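Local structure of Afp3 (Serratia entomophila, 6RBN) at residues P291-L296 and V331-R336. The protein probably forms, as a myovirus-type tail sheath protein, part of the contractile sheath around the inner tube of the anti-feeding prophage injection system. Residues are numbered along the deposited sequence; the frame is centred on the assembly and turned at random.
Sequences PANVVL and VVWGSR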
# COMPACT_ATOMS: atom_id res chain seq x y z
N PRO D 291 -17.11 44.38 -42.35
CA PRO D 291 -15.99 45.28 -42.67
C PRO D 291 -16.45 46.68 -43.04
O PRO D 291 -16.26 47.17 -44.16
CB PRO D 291 -15.32 44.55 -43.84
CG PRO D 291 -16.45 43.85 -44.51
CD PRO D 291 -17.40 43.43 -43.44
N ALA D 292 -17.08 47.37 -42.08
CA ALA D 292 -17.74 48.62 -42.42
C ALA D 292 -17.59 49.70 -41.35
O ALA D 292 -18.51 50.51 -41.17
CB ALA D 292 -19.21 48.38 -42.72
N ASN D 293 -16.48 49.72 -40.61
CA ASN D 293 -16.11 50.91 -39.85
C ASN D 293 -14.62 51.18 -39.94
O ASN D 293 -14.06 51.79 -39.03
CB ASN D 293 -16.51 50.82 -38.38
CG ASN D 293 -17.95 51.19 -38.13
OD1 ASN D 293 -18.45 52.14 -38.72
ND2 ASN D 293 -18.61 50.45 -37.25
N VAL D 294 -13.97 50.74 -40.99
CA VAL D 294 -12.53 50.89 -41.12
C VAL D 294 -12.24 52.23 -41.78
O VAL D 294 -12.83 52.57 -42.81
CB VAL D 294 -11.95 49.72 -41.94
CG1 VAL D 294 -10.44 49.87 -42.08
CG2 VAL D 294 -12.30 48.40 -41.28
N VAL D 295 -11.35 52.99 -41.17
CA VAL D 295 -10.91 54.27 -41.72
C VAL D 295 -9.83 53.99 -42.75
O VAL D 295 -8.85 53.30 -42.47
CB VAL D 295 -10.40 55.20 -40.61
CG1 VAL D 295 -9.87 56.49 -41.20
CG2 VAL D 295 -11.51 55.48 -39.62
N LEU D 296 -10.01 54.53 -43.95
CA LEU D 296 -9.12 54.25 -45.07
C LEU D 296 -7.82 55.04 -44.90
O LEU D 296 -7.84 56.27 -44.85
CB LEU D 296 -9.80 54.60 -46.39
CG LEU D 296 -11.07 53.82 -46.71
CD1 LEU D 296 -11.72 54.35 -47.97
CD2 LEU D 296 -10.78 52.35 -46.84
N VAL D 331 -14.52 56.66 -44.00
CA VAL D 331 -14.96 55.41 -43.40
C VAL D 331 -15.81 54.66 -44.41
O VAL D 331 -16.74 55.23 -44.99
CB VAL D 331 -15.75 55.69 -42.10
CG1 VAL D 331 -16.26 54.40 -41.49
CG2 VAL D 331 -14.90 56.45 -41.11
N VAL D 332 -15.48 53.39 -44.63
CA VAL D 332 -16.35 52.54 -45.43
C VAL D 332 -17.63 52.28 -44.64
O VAL D 332 -17.61 52.01 -43.43
CB VAL D 332 -15.62 51.25 -45.84
CG1 VAL D 332 -15.04 50.52 -44.65
CG2 VAL D 332 -16.53 50.33 -46.62
N TRP D 333 -18.77 52.43 -45.30
CA TRP D 333 -20.03 52.60 -44.58
C TRP D 333 -21.11 51.83 -45.33
O TRP D 333 -21.76 52.38 -46.21
CB TRP D 333 -20.35 54.08 -44.44
CG TRP D 333 -21.41 54.43 -43.47
CD1 TRP D 333 -22.68 54.82 -43.74
CD2 TRP D 333 -21.27 54.48 -42.04
NE1 TRP D 333 -23.35 55.09 -42.58
CE2 TRP D 333 -22.51 54.88 -41.52
CE3 TRP D 333 -20.23 54.20 -41.16
CZ2 TRP D 333 -22.73 55.02 -40.16
CZ3 TRP D 333 -20.45 54.34 -39.81
CH2 TRP D 333 -21.69 54.74 -39.32
N GLY D 334 -21.31 50.57 -44.95
CA GLY D 334 -22.24 49.70 -45.63
C GLY D 334 -21.65 48.32 -45.82
O GLY D 334 -20.49 48.18 -46.20
N SER D 335 -22.44 47.28 -45.54
CA SER D 335 -21.96 45.91 -45.62
C SER D 335 -23.01 44.99 -46.24
O SER D 335 -23.30 43.91 -45.74
CB SER D 335 -21.55 45.40 -44.24
OG SER D 335 -22.68 45.30 -43.40
N ARG D 336 -23.61 45.42 -47.35
CA ARG D 336 -24.60 44.62 -48.05
C ARG D 336 -24.06 44.08 -49.37
O ARG D 336 -23.18 44.68 -50.00
CB ARG D 336 -25.88 45.40 -48.33
CG ARG D 336 -26.83 45.49 -47.15
CD ARG D 336 -28.10 46.18 -47.57
NE ARG D 336 -29.17 46.06 -46.58
CZ ARG D 336 -29.36 46.91 -45.59
NH1 ARG D 336 -28.56 47.94 -45.45
NH2 ARG D 336 -30.35 46.72 -44.73
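Val-295 and Val-331 form a single antiparallel beta bridge, a largely buried contact within the subtilisin-like region of the sheath protein. It joins the loop after helix 271-284 to the second strand (329-332) of the two-stranded hairpin 322-332 and the chain that follows it. The CA atoms of the two valines are 4.5 Å apart, as a non-hydrogen-bonded pair. Beside them, Val-332 N donates a weak hydrogen bond to Val-294 O at 3.3 Å, with an angle of 162° at the hydrogen. The same carbonyl oxygen receives a CA-H...O contact from Val-331 CA at 3.6 Å.

The valine branches fill in around this backbone. Val-331 CG2 meets Val-295 CG2 at 3.8 Å. Its other branch, CG1, is anti to the backbone N (chi1 178°) and packs on Asn-293 CA at 3.9 Å. Val-332 CG1 lies between Val-294 O and Pro-291 O, with Val-294 CB at 4.2 Å.

Past the bridge the contact is irregular. Asn-293 OD1 lies by CZ3 of the Trp-333 indole, with amide and ring planes 51° apart. Ala-292 CB rests near Gly-334 O at 3.7 Å and near Ser-335 CB.

An Afp2 chain packs its Phe-272 on Ala-292 and Ser-335, while Phe-325 of this chain stacks edge-to-face with Trp-333. Helix 271-284 covers the Val-294 side through Val-277 and Thr-281. Backbone bonds of Leu-296 to Leu-330 and of Val-331 to Arg-323 place strand 329-332 between strand 322-325 and the 291-296 loop.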